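Local coordinates for hypothetical protein DUF871 (Enterococcus faecalis, PDB 2P0O), which is of unproven function but probably acts as a 6-phospho-N-acetylmuramidase, a glycosidase that would cleave phosphorylated cell-wall sugars, at residues K24-L29 with P224-R229; A205-L210 with A232-Y237; L255-G260 with V305-E310; D271-E276 with T344-I349. All coordinates share one frame; numbering follows the deposited sequence.

Contact 1. Residues K24-L29 with P224-R229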
loop_
_atom_site.group_PDB
_atom_site.type_symbol
_atom_site.label_atom_id
_atom_site.label_comp_id
_atom_site.label_asym_id
_atom_site.label_seq_id
_atom_site.Cartn_x
_atom_site.Cartn_y
_atom_site.Cartn_z
ATOM N N LYS A 24 13.384 -6.745 -7.069
ATOM C CA LYS A 24 13.492 -8.136 -6.646
ATOM C C LYS A 24 12.999 -8.359 -5.210
ATOM O O LYS A 24 12.255 -9.315 -4.944
ATOM C CB LYS A 24 14.935 -8.640 -6.801
ATOM C CG LYS A 24 15.412 -8.719 -8.231
ATOM C CD LYS A 24 16.734 -9.522 -8.337
ATOM C CE LYS A 24 17.381 -9.281 -9.695
ATOM N NZ LYS A 24 18.330 -10.370 -10.150
ATOM N N LYS A 25 13.401 -7.475 -4.291
ATOM C CA LYS A 25 12.932 -7.566 -2.907
ATOM C C LYS A 25 11.427 -7.368 -2.801
ATOM O O LYS A 25 10.765 -8.069 -2.054
ATOM C CB LYS A 25 13.616 -6.530 -2.039
ATOM C CG LYS A 25 14.917 -7.016 -1.482
ATOM C CD LYS A 25 15.633 -5.906 -0.737
ATOM C CE LYS A 25 17.039 -6.384 -0.405
ATOM N NZ LYS A 25 17.680 -5.352 0.441
HETATM N N MSE A 26 10.888 -6.410 -3.556
HETATM C CA MSE A 26 9.455 -6.124 -3.500
HETATM C C MSE A 26 8.646 -7.338 -3.970
HETATM O O MSE A 26 7.656 -7.710 -3.331
HETATM C CB MSE A 26 9.115 -4.846 -4.264
HETATM C CG MSE A 26 9.668 -3.587 -3.571
HETATM SE SE MSE A 26 8.961 -3.338 -1.728
HETATM C CE MSE A 26 7.392 -2.254 -2.162
ATOM N N LYS A 27 9.092 -7.975 -5.053
ATOM C CA LYS A 27 8.493 -9.232 -5.481
ATOM C C LYS A 27 8.454 -10.284 -4.356
ATOM O O LYS A 27 7.391 -10.845 -4.089
ATOM C CB LYS A 27 9.194 -9.800 -6.711
ATOM C CG LYS A 27 8.753 -11.220 -7.052
ATOM C CD LYS A 27 7.391 -11.201 -7.703
ATOM C CE LYS A 27 6.941 -12.612 -8.016
ATOM N NZ LYS A 27 5.656 -12.551 -8.756
ATOM N N ALA A 28 9.591 -10.544 -3.705
ATOM C CA ALA A 28 9.618 -11.447 -2.548
ATOM C C ALA A 28 8.748 -10.969 -1.363
ATOM O O ALA A 28 8.392 -11.741 -0.476
ATOM C CB ALA A 28 11.060 -11.732 -2.094
ATOM N N LEU A 29 8.388 -9.696 -1.346
ATOM C CA LEU A 29 7.533 -9.196 -0.283
ATOM C C LEU A 29 6.055 -9.240 -0.668
ATOM O O LEU A 29 5.226 -8.693 0.052
ATOM C CB LEU A 29 7.944 -7.758 0.054
ATOM C CG LEU A 29 8.980 -7.427 1.144
ATOM C CD1 LEU A 29 9.791 -8.578 1.639
ATOM C CD2 LEU A 29 9.867 -6.226 0.750
ATOM N N PRO A 224 9.404 6.277 -5.974
ATOM C CA PRO A 224 10.430 5.284 -6.318
ATOM C C PRO A 224 10.638 4.099 -5.356
ATOM O O PRO A 224 10.845 2.981 -5.832
ATOM C CB PRO A 224 11.713 6.123 -6.438
ATOM C CG PRO A 224 11.220 7.488 -6.936
ATOM C CD PRO A 224 9.891 7.656 -6.169
ATOM N N THR A 225 10.643 4.336 -4.046
ATOM C CA THR A 225 10.866 3.270 -3.082
ATOM C C THR A 225 10.149 3.580 -1.771
ATOM O O THR A 225 9.749 4.730 -1.486
ATOM C CB THR A 225 12.381 3.056 -2.732
ATOM O OG1 THR A 225 12.861 4.184 -1.981
ATOM C CG2 THR A 225 13.286 2.825 -3.992
ATOM N N ILE A 226 10.002 2.536 -0.963
ATOM C CA ILE A 226 9.592 2.688 0.429
ATOM C C ILE A 226 10.837 2.455 1.268
ATOM O O ILE A 226 11.803 1.885 0.764
ATOM C CB ILE A 226 8.487 1.691 0.816
ATOM C CG1 ILE A 226 8.743 0.321 0.190
ATOM C CG2 ILE A 226 7.089 2.270 0.439
ATOM C CD1 ILE A 226 7.868 -0.781 0.748
ATOM N N SER A 227 10.823 2.890 2.527
ATOM C CA SER A 227 11.968 2.687 3.417
ATOM C C SER A 227 12.097 1.208 3.810
ATOM O O SER A 227 11.140 0.446 3.691
ATOM C CB SER A 227 11.797 3.508 4.683
ATOM O OG SER A 227 10.711 2.974 5.423
ATOM N N GLU A 228 13.285 0.810 4.270
ATOM C CA GLU A 228 13.504 -0.524 4.818
ATOM C C GLU A 228 12.493 -0.902 5.915
ATOM O O GLU A 228 12.029 -2.050 5.974
ATOM C CB GLU A 228 14.946 -0.654 5.349
ATOM C CG GLU A 228 16.023 -0.488 4.269
ATOM C CD GLU A 228 16.416 -1.814 3.597
ATOM O OE1 GLU A 228 15.860 -2.880 3.980
ATOM O OE2 GLU A 228 17.294 -1.795 2.692
ATOM N N ARG A 229 12.155 0.063 6.767
ATOM C CA ARG A 229 11.224 -0.125 7.857
ATOM C C ARG A 229 9.849 -0.539 7.339
ATOM O O ARG A 229 9.167 -1.436 7.895
ATOM C CB ARG A 229 11.085 1.197 8.620
ATOM C CG ARG A 229 10.297 1.083 9.922
ATOM C CD ARG A 229 10.111 2.461 10.574
ATOM N NE ARG A 229 9.553 2.324 11.917
ATOM C CZ ARG A 229 8.257 2.166 12.205
ATOM N NH1 ARG A 229 7.332 2.123 11.243
ATOM N NH2 ARG A 229 7.886 2.040 13.466
#

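Contact 2. Residues A205-L210 with A232-Y237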
loop_
_atom_site.group_PDB
_atom_site.type_symbol
_atom_site.label_atom_id
_atom_site.label_comp_id
_atom_site.label_asym_id
_atom_site.label_seq_id
_atom_site.Cartn_x
_atom_site.Cartn_y
_atom_site.Cartn_z
ATOM N N ALA A 205 0.371 0.983 6.191
ATOM C CA ALA A 205 -0.981 1.112 6.711
ATOM C C ALA A 205 -1.937 1.599 5.609
ATOM O O ALA A 205 -3.081 1.190 5.564
ATOM C CB ALA A 205 -1.018 2.089 7.904
ATOM N N ALA A 206 -1.449 2.491 4.749
ATOM C CA ALA A 206 -2.259 3.048 3.680
ATOM C C ALA A 206 -2.649 1.953 2.679
ATOM O O ALA A 206 -3.828 1.813 2.344
ATOM C CB ALA A 206 -1.490 4.192 2.987
ATOM N N ALA A 207 -1.665 1.144 2.281
ATOM C CA ALA A 207 -1.856 0.068 1.301
ATOM C C ALA A 207 -2.783 -1.021 1.807
ATOM O O ALA A 207 -3.763 -1.381 1.158
ATOM C CB ALA A 207 -0.488 -0.529 0.855
ATOM N N VAL A 208 -2.480 -1.532 2.994
ATOM C CA VAL A 208 -3.324 -2.534 3.589
ATOM C C VAL A 208 -4.779 -2.051 3.734
ATOM O O VAL A 208 -5.715 -2.804 3.394
ATOM C CB VAL A 208 -2.715 -3.075 4.928
ATOM C CG1 VAL A 208 -3.635 -4.127 5.561
ATOM C CG2 VAL A 208 -1.361 -3.701 4.644
ATOM N N GLY A 209 -4.980 -0.827 4.219
ATOM C CA GLY A 209 -6.353 -0.320 4.380
ATOM C C GLY A 209 -7.085 -0.248 3.053
ATOM O O GLY A 209 -8.229 -0.681 2.943
ATOM N N LEU A 210 -6.406 0.252 2.025
ATOM C CA LEU A 210 -7.008 0.367 0.704
ATOM C C LEU A 210 -7.364 -0.985 0.124
ATOM O O LEU A 210 -8.434 -1.163 -0.436
ATOM C CB LEU A 210 -6.068 1.108 -0.253
ATOM C CG LEU A 210 -6.097 2.616 -0.117
ATOM C CD1 LEU A 210 -5.179 3.199 -1.173
ATOM C CD2 LEU A 210 -7.542 3.190 -0.272
ATOM N N ALA A 232 9.788 -3.961 5.772
ATOM C CA ALA A 232 9.764 -4.958 6.852
ATOM C C ALA A 232 8.350 -5.177 7.333
ATOM O O ALA A 232 7.990 -6.304 7.669
ATOM C CB ALA A 232 10.642 -4.522 7.997
ATOM N N GLN A 233 7.549 -4.097 7.367
ATOM C CA GLN A 233 6.156 -4.196 7.786
ATOM C C GLN A 233 5.354 -4.985 6.736
ATOM O O GLN A 233 4.596 -5.887 7.111
ATOM C CB GLN A 233 5.553 -2.822 8.088
ATOM C CG GLN A 233 6.050 -2.266 9.430
ATOM C CD GLN A 233 5.478 -0.902 9.772
ATOM O OE1 GLN A 233 5.487 0.017 8.949
ATOM N NE2 GLN A 233 5.003 -0.752 10.995
ATOM N N PHE A 234 5.533 -4.658 5.445
ATOM C CA PHE A 234 4.914 -5.432 4.375
ATOM C C PHE A 234 5.319 -6.885 4.507
ATOM O O PHE A 234 4.461 -7.770 4.504
ATOM C CB PHE A 234 5.255 -4.906 2.960
ATOM C CG PHE A 234 4.401 -3.722 2.522
ATOM C CD1 PHE A 234 3.083 -3.915 2.059
ATOM C CD2 PHE A 234 4.920 -2.420 2.540
ATOM C CE1 PHE A 234 2.287 -2.812 1.640
ATOM C CE2 PHE A 234 4.127 -1.307 2.114
ATOM C CZ PHE A 234 2.828 -1.508 1.675
ATOM N N GLY A 235 6.624 -7.114 4.648
ATOM C CA GLY A 235 7.173 -8.446 4.657
ATOM C C GLY A 235 6.634 -9.230 5.821
ATOM O O GLY A 235 6.253 -10.389 5.663
ATOM N N TYR A 236 6.617 -8.620 6.994
ATOM C CA TYR A 236 6.132 -9.296 8.194
ATOM C C TYR A 236 4.650 -9.702 8.035
ATOM O O TYR A 236 4.248 -10.821 8.367
ATOM C CB TYR A 236 6.322 -8.377 9.405
ATOM C CG TYR A 236 6.677 -9.085 10.692
ATOM C CD1 TYR A 236 5.682 -9.527 11.579
ATOM C CD2 TYR A 236 8.025 -9.297 11.037
ATOM C CE1 TYR A 236 6.029 -10.172 12.778
ATOM C CE2 TYR A 236 8.378 -9.924 12.227
ATOM C CZ TYR A 236 7.383 -10.363 13.088
ATOM O OH TYR A 236 7.776 -11.001 14.256
ATOM N N TYR A 237 3.843 -8.782 7.518
ATOM C CA TYR A 237 2.439 -9.038 7.278
ATOM C C TYR A 237 2.266 -10.118 6.228
ATOM O O TYR A 237 1.419 -10.999 6.345
ATOM C CB TYR A 237 1.765 -7.764 6.765
ATOM C CG TYR A 237 0.244 -7.859 6.690
ATOM C CD1 TYR A 237 -0.487 -8.230 7.815
ATOM C CD2 TYR A 237 -0.459 -7.583 5.498
ATOM C CE1 TYR A 237 -1.874 -8.329 7.780
ATOM C CE2 TYR A 237 -1.878 -7.682 5.451
ATOM C CZ TYR A 237 -2.560 -8.055 6.610
ATOM O OH TYR A 237 -3.922 -8.162 6.654
#

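Contact 3. Residues L255-G260 with V305-E310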
loop_
_atom_site.group_PDB
_atom_site.type_symbol
_atom_site.label_atom_id
_atom_site.label_comp_id
_atom_site.label_asym_id
_atom_site.label_seq_id
_atom_site.Cartn_x
_atom_site.Cartn_y
_atom_site.Cartn_z
ATOM N N LEU A 255 7.114 -4.171 30.660
ATOM C CA LEU A 255 7.413 -3.994 29.246
ATOM C C LEU A 255 7.548 -5.335 28.511
ATOM O O LEU A 255 6.986 -5.502 27.424
ATOM C CB LEU A 255 8.644 -3.105 29.025
ATOM C CG LEU A 255 9.025 -2.773 27.564
ATOM C CD1 LEU A 255 7.942 -2.057 26.785
ATOM C CD2 LEU A 255 10.354 -1.992 27.466
ATOM N N LYS A 256 8.268 -6.279 29.113
ATOM C CA LYS A 256 8.526 -7.589 28.500
ATOM C C LYS A 256 7.279 -8.431 28.344
ATOM O O LYS A 256 7.199 -9.251 27.434
ATOM C CB LYS A 256 9.578 -8.369 29.288
ATOM C CG LYS A 256 10.865 -7.594 29.409
ATOM C CD LYS A 256 12.135 -8.449 29.328
ATOM C CE LYS A 256 13.281 -7.579 28.781
ATOM N NZ LYS A 256 12.757 -6.670 27.670
ATOM N N ARG A 257 6.315 -8.240 29.242
ATOM C CA ARG A 257 5.044 -8.916 29.131
ATOM C C ARG A 257 4.318 -8.441 27.911
ATOM O O ARG A 257 3.570 -9.207 27.307
ATOM C CB ARG A 257 4.144 -8.617 30.330
ATOM C CG ARG A 257 4.165 -9.656 31.381
ATOM C CD ARG A 257 2.982 -9.490 32.294
ATOM N NE ARG A 257 3.164 -10.333 33.471
ATOM C CZ ARG A 257 2.195 -11.018 34.073
ATOM N NH1 ARG A 257 2.493 -11.764 35.143
ATOM N NH2 ARG A 257 0.937 -10.965 33.617
ATOM N N ILE A 258 4.478 -7.168 27.567
ATOM C CA ILE A 258 3.704 -6.671 26.442
ATOM C C ILE A 258 4.395 -6.739 25.087
ATOM O O ILE A 258 3.720 -6.681 24.071
ATOM C CB ILE A 258 2.943 -5.306 26.708
ATOM C CG1 ILE A 258 3.605 -4.058 26.092
ATOM C CG2 ILE A 258 2.444 -5.146 28.179
ATOM C CD1 ILE A 258 4.971 -4.028 25.862
ATOM N N LEU A 259 5.716 -6.849 25.073
ATOM C CA LEU A 259 6.453 -7.045 23.822
ATOM C C LEU A 259 6.167 -8.464 23.303
ATOM O O LEU A 259 6.070 -9.394 24.095
ATOM C CB LEU A 259 7.955 -6.833 24.051
ATOM C CG LEU A 259 8.456 -5.390 24.305
ATOM C CD1 LEU A 259 9.901 -5.384 24.722
ATOM C CD2 LEU A 259 8.248 -4.440 23.090
ATOM N N GLY A 260 6.021 -8.626 21.990
ATOM C CA GLY A 260 5.667 -9.914 21.388
ATOM C C GLY A 260 4.339 -9.880 20.633
ATOM O O GLY A 260 3.791 -8.802 20.356
ATOM N N VAL A 305 -0.349 1.489 25.431
ATOM C CA VAL A 305 -0.318 0.076 25.823
ATOM C C VAL A 305 -0.392 -0.058 27.332
ATOM O O VAL A 305 0.435 0.504 28.081
ATOM C CB VAL A 305 0.971 -0.615 25.320
ATOM C CG1 VAL A 305 0.917 -2.120 25.560
ATOM C CG2 VAL A 305 1.207 -0.293 23.844
ATOM N N THR A 306 -1.372 -0.836 27.780
ATOM C CA THR A 306 -1.720 -0.925 29.196
ATOM C C THR A 306 -1.812 -2.367 29.667
ATOM O O THR A 306 -2.045 -3.294 28.865
ATOM C CB THR A 306 -3.109 -0.240 29.503
ATOM O OG1 THR A 306 -4.166 -1.037 28.968
ATOM C CG2 THR A 306 -3.215 1.115 28.859
ATOM N N ILE A 307 -1.645 -2.554 30.973
ATOM C CA ILE A 307 -1.908 -3.841 31.595
ATOM C C ILE A 307 -2.747 -3.605 32.847
ATOM O O ILE A 307 -2.435 -2.709 33.659
ATOM C CB ILE A 307 -0.577 -4.655 31.884
ATOM C CG1 ILE A 307 -0.885 -6.080 32.328
ATOM C CG2 ILE A 307 0.338 -3.952 32.921
ATOM C CD1 ILE A 307 0.318 -7.010 32.254
ATOM N N ASP A 308 -3.818 -4.380 32.998
ATOM C CA ASP A 308 -4.673 -4.254 34.174
ATOM C C ASP A 308 -3.932 -4.714 35.429
ATOM O O ASP A 308 -3.333 -5.797 35.433
ATOM C CB ASP A 308 -5.956 -5.050 33.990
ATOM C CG ASP A 308 -6.964 -4.357 33.077
ATOM O OD1 ASP A 308 -6.662 -3.261 32.519
ATOM O OD2 ASP A 308 -8.090 -4.898 32.947
ATOM N N ASN A 309 -3.932 -3.897 36.487
ATOM C CA ASN A 309 -3.214 -4.309 37.699
ATOM C C ASN A 309 -4.118 -5.098 38.660
ATOM O O ASN A 309 -5.269 -5.407 38.305
ATOM C CB ASN A 309 -2.463 -3.135 38.376
ATOM C CG ASN A 309 -3.390 -2.000 38.824
ATOM O OD1 ASN A 309 -4.376 -2.221 39.541
ATOM N ND2 ASN A 309 -3.060 -0.773 38.412
ATOM N N GLU A 310 -3.604 -5.417 39.850
ATOM C CA GLU A 310 -4.321 -6.239 40.826
ATOM C C GLU A 310 -5.629 -5.597 41.316
ATOM O O GLU A 310 -6.540 -6.305 41.805
ATOM C CB GLU A 310 -3.406 -6.626 42.008
ATOM C CG GLU A 310 -3.070 -5.481 42.950
ATOM C CD GLU A 310 -1.966 -5.824 43.963
ATOM O OE1 GLU A 310 -2.093 -6.813 44.740
ATOM O OE2 GLU A 310 -0.964 -5.077 44.004
#

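Contact 4. Residues D271-E276 with T344-I349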
loop_
_atom_site.group_PDB
_atom_site.type_symbol
_atom_site.label_atom_id
_atom_site.label_comp_id
_atom_site.label_asym_id
_atom_site.label_seq_id
_atom_site.Cartn_x
_atom_site.Cartn_y
_atom_site.Cartn_z
ATOM N N ASP A 271 -13.226 0.649 21.957
ATOM C CA ASP A 271 -12.275 1.614 22.507
ATOM C C ASP A 271 -10.819 1.152 22.511
ATOM O O ASP A 271 -9.908 1.992 22.614
ATOM C CB ASP A 271 -12.634 1.914 23.969
ATOM C CG ASP A 271 -13.905 2.686 24.113
ATOM O OD1 ASP A 271 -14.296 3.373 23.153
ATOM O OD2 ASP A 271 -14.495 2.617 25.220
ATOM N N VAL A 272 -10.620 -0.171 22.485
ATOM C CA VAL A 272 -9.322 -0.784 22.777
ATOM C C VAL A 272 -9.131 -2.025 21.928
ATOM O O VAL A 272 -10.098 -2.673 21.502
ATOM C CB VAL A 272 -9.183 -1.223 24.277
ATOM C CG1 VAL A 272 -9.146 -0.010 25.252
ATOM C CG2 VAL A 272 -10.292 -2.193 24.695
ATOM N N LEU A 273 -7.876 -2.349 21.681
ATOM C CA LEU A 273 -7.500 -3.688 21.251
ATOM C C LEU A 273 -7.316 -4.506 22.532
ATOM O O LEU A 273 -6.743 -4.007 23.506
ATOM C CB LEU A 273 -6.172 -3.652 20.467
ATOM C CG LEU A 273 -6.202 -3.037 19.075
ATOM C CD1 LEU A 273 -4.807 -3.116 18.405
ATOM C CD2 LEU A 273 -7.302 -3.674 18.134
ATOM N N ARG A 274 -7.808 -5.732 22.554
ATOM C CA ARG A 274 -7.682 -6.568 23.761
ATOM C C ARG A 274 -6.909 -7.836 23.476
ATOM O O ARG A 274 -7.323 -8.654 22.636
ATOM C CB ARG A 274 -9.048 -6.961 24.362
ATOM C CG ARG A 274 -10.000 -5.832 24.662
ATOM C CD ARG A 274 -11.349 -6.406 25.142
ATOM N NE ARG A 274 -11.219 -7.058 26.467
ATOM C CZ ARG A 274 -12.156 -7.824 27.031
ATOM N NH1 ARG A 274 -11.957 -8.338 28.252
ATOM N NH2 ARG A 274 -13.310 -8.032 26.411
ATOM N N SER A 275 -5.810 -8.025 24.201
ATOM C CA SER A 275 -4.970 -9.202 24.005
ATOM C C SER A 275 -5.617 -10.358 24.711
ATOM O O SER A 275 -5.705 -10.399 25.943
ATOM C CB SER A 275 -3.555 -8.989 24.506
ATOM O OG SER A 275 -2.831 -10.216 24.435
ATOM N N GLU A 276 -6.069 -11.315 23.917
ATOM C CA GLU A 276 -6.892 -12.380 24.447
ATOM C C GLU A 276 -6.260 -13.328 25.483
ATOM O O GLU A 276 -6.984 -14.080 26.145
ATOM C CB GLU A 276 -7.560 -13.144 23.316
ATOM C CG GLU A 276 -6.669 -13.969 22.426
ATOM C CD GLU A 276 -7.513 -14.969 21.635
ATOM O OE1 GLU A 276 -8.773 -14.847 21.700
ATOM O OE2 GLU A 276 -6.931 -15.872 20.970
ATOM N N THR A 344 -1.503 4.630 12.523
ATOM C CA THR A 344 -2.516 4.371 11.496
ATOM C C THR A 344 -2.706 2.866 11.192
ATOM O O THR A 344 -3.578 2.491 10.436
ATOM C CB THR A 344 -2.234 5.093 10.190
ATOM O OG1 THR A 344 -0.906 4.767 9.749
ATOM C CG2 THR A 344 -2.400 6.631 10.355
ATOM N N ILE A 345 -1.868 2.014 11.761
ATOM C CA ILE A 345 -2.053 0.566 11.636
ATOM C C ILE A 345 -3.165 0.093 12.582
ATOM O O ILE A 345 -3.901 -0.873 12.279
ATOM C CB ILE A 345 -0.737 -0.189 11.954
ATOM C CG1 ILE A 345 0.340 0.224 10.951
ATOM C CG2 ILE A 345 -0.961 -1.719 11.976
ATOM C CD1 ILE A 345 1.795 -0.147 11.395
ATOM N N LEU A 346 -3.317 0.794 13.706
ATOM C CA LEU A 346 -4.302 0.380 14.735
ATOM C C LEU A 346 -5.726 0.122 14.260
ATOM O O LEU A 346 -6.276 -0.863 14.678
ATOM C CB LEU A 346 -4.339 1.310 15.976
ATOM C CG LEU A 346 -3.018 1.447 16.758
ATOM C CD1 LEU A 346 -3.076 2.623 17.736
ATOM C CD2 LEU A 346 -2.664 0.113 17.465
ATOM N N PRO A 347 -6.345 1.031 13.464
ATOM C CA PRO A 347 -7.693 0.704 12.939
ATOM C C PRO A 347 -7.720 -0.466 11.942
ATOM O O PRO A 347 -8.802 -0.916 11.572
ATOM C CB PRO A 347 -8.132 1.980 12.210
ATOM C CG PRO A 347 -7.096 3.033 12.502
ATOM C CD PRO A 347 -5.878 2.366 13.025
ATOM N N LEU A 348 -6.554 -0.939 11.492
ATOM C CA LEU A 348 -6.488 -2.071 10.576
ATOM C C LEU A 348 -6.614 -3.396 11.315
ATOM O O LEU A 348 -6.896 -4.465 10.709
ATOM C CB LEU A 348 -5.176 -2.062 9.789
ATOM C CG LEU A 348 -5.004 -0.862 8.856
ATOM C CD1 LEU A 348 -3.781 -1.121 8.002
ATOM C CD2 LEU A 348 -6.280 -0.666 7.998
ATOM N N ILE A 349 -6.410 -3.321 12.625
ATOM C CA ILE A 349 -6.354 -4.505 13.464
ATOM C C ILE A 349 -7.781 -4.810 13.906
ATOM O O ILE A 349 -8.323 -4.198 14.839
ATOM C CB ILE A 349 -5.407 -4.307 14.640
ATOM C CG1 ILE A 349 -4.014 -4.027 14.109
ATOM C CG2 ILE A 349 -5.315 -5.566 15.502
ATOM C CD1 ILE A 349 -3.074 -3.578 15.169
#

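Contact 1. Residues K24-L29 with P224-R229
Lys25 NZ and Glu228 OE2 face each other at 4.2 Å. The charges are opposite, but the gap is too long for a salt bridge. Both residues lie at the exposed edge of the contact, so the attraction is probably weak and screened by solvent. The lysine chain is extended from CG outward and brings its ammonium group toward the carboxylate. The rest of the contact is apolar and buried. The methyl CE of Met26, a selenomethionine, meets Ile226 CD1 at 3.3 Å, an unusually close approach that may be imprecise. Its selenium, SE, lies 3.7 Å from the same methyl. A chi2 of -60° and a chi3 of -90° bend the chain back, laying SE and CE along the end of Ile226. The two side chains cross obliquely.

The N-terminal part is a TIM barrel. Helix 17-28 follows the first barrel strand, 4-8. Residues 224-229 lead from the last strand, 218-221, into helix 228-240, with Ser227 at the N-cap. The contact therefore lies beside the seam where the first and last strands close the ring. Ile226 also touches Met231 and Phe234 of helix 228-240. Asp181 OD1 accepts a hydrogen bond from Ser227 N. Arg229 NH2 forms salt bridges with Asp342 and Glu246.

Contact 2. Residues A205-L210 with A232-Y237
Two helices pack against each other, with Val208 and Phe234 as the nearest backbone pair, their CA atoms 8.8 Å apart. Small residues face large rings here. Ala207 CB meets the outer edge of the Phe234 ring, near its plane, at 3.6 Å from CZ and 3.7 Å from CE1. Phe234 CB is not aimed at the other helix. The ring gets there because CG stands anti to the carbonyl carbon (chi1 -82°), which brings its far end over to the alanine.

Val208 and Tyr237 approach from opposite directions. Val208 CG1 lies 4.0 Å from Tyr237 CE2, and Val208 CG2 lies 4.1 Å from Tyr237 CD2. The valine thus spreads both methyls along one side of the tyrosine, at an oblique angle to the ring.

Both helices belong to the outer layer of the TIM barrel. Helix 203-212 precedes strand 218-221, and helix 228-240 follows it. Met211, Asp213 and Val216, just beyond residues 205-210, form the sodium site, and the Val208 side chain is about 10 Å from the ion. Around the contact, Phe234 makes edge-to-face pairs with Phe31 and Phe204, and Tyr237 stacks with Phe243.

Contact 3. Residues L255-G260 with V305-E310
A short helix, 255-258, lies against strand 304-308, and the backbones come closest at Ile258 and Val305, with CA atoms 7.9 Å apart. The CB atoms of Ile258 and Val305 point at the opposite segment. The two side chains reach toward each other tip to tip. Ile258 CG1 is modelled 3.4 Å from Val305 CG1, but so close an approach is doubtful, because the Ile258 torsions are unusual. Its chi1 is 103° and its chi2 is -27°, both away from staggered values. The side chain is either strained or less surely placed than its neighbours. Ile258 CB is 3.9 Å from the same valine methyl.

The second pair lies two residues further along the strand. Arg257 CD touches Ile307 CD1 at 3.6 Å. The arginine is stretched out from CG to NE and crosses the isoleucine at about a right angle. CD makes the closest touch. The guanidinium makes a looser one, passing obliquely by the same methyl, and its NH1 forms a weak hydrogen bond to Ala290 O.

The contact belongs to the C-terminal, cyclophilin-like part of the protein. Strand 304-308 is an inner strand of an antiparallel sheet, between 319-322 and 332-337. Val305 and Ile307 face the helix, while Thr306 points away from it. Ile307 also packs on Ile319 and Ile335. The helix leads through Leu259 into strand 260-263 of a second sheet.

The contact is mainly van der Waals packing between these two segments. It relies on shape and burial, with the arginine at its exposed rim.

Contact 4. Residues D271-E276 with T344-I349
The loop between strands 332-337 and 354-359 of the C-terminal, cyclophilin-like part packs on strand 272-275, which pairs with strand 319-322. It does so with Leu346 of its 3-10 turn, 346-348, and with Ile349 just after the turn. Leu273 is the strand residue that does the touching. Its CB points at the loop, and its two methyls divide the work. CD1 meets Ile349 CD1 at 3.7 Å. CD2 lies 3.8 Å from Ile349 CG2 and 3.5 Å from the carbonyl oxygen of Ile349, so it meets both side chain and backbone. The leucine and isoleucine cross at about a right angle, and Ile349 CB sits 4.0 Å from each leucine methyl.

Leu346 adds a lighter touch. It starts off to the side, and a chi1 of -59° turns its branch back to the strand. Its CD2 comes to 4.0 Å from Leu273 CD1. Leu273 CD1 thus touches both loop residues. The turn is shaped by backbone bonds three residues apart, Leu348 N to Ile345 O at 2.8 Å and Ile349 N to Leu346 O at 3.2 Å.

Leu273 pairs through its backbone with Val321 of strand 319-322. Ile349 also packs on Phe243 and Leu346 on Leu245, both in strand 242-247. Leu348 and Ile345 touch helix 203-212, so the loop sits between the sheet and a helix of the barrel.

Overall arrangement
Contacts 1 and 2 lie in the barrel and share helix 228-240. They touch directly where Ile226 packs on Phe234. Contacts 3 and 4 lie in the C-terminal part and both reach the same antiparallel sheet, but they do not touch each other. Contact 4 meets contact 2 across the domain interface, for instance where Leu348 packs on Gly209. Contact 3 is the most remote, with its centre about 30 Å from that of the chain. Contacts 2 and 4 are mostly buried and dominated by apolar packing; contact 2 brings in aromatic rings, and contact 4 also meets a backbone carbonyl. Contact 1 is partly buried, with an opposite-charge pair outside. Contact 3 is buried except for one exposed arginine.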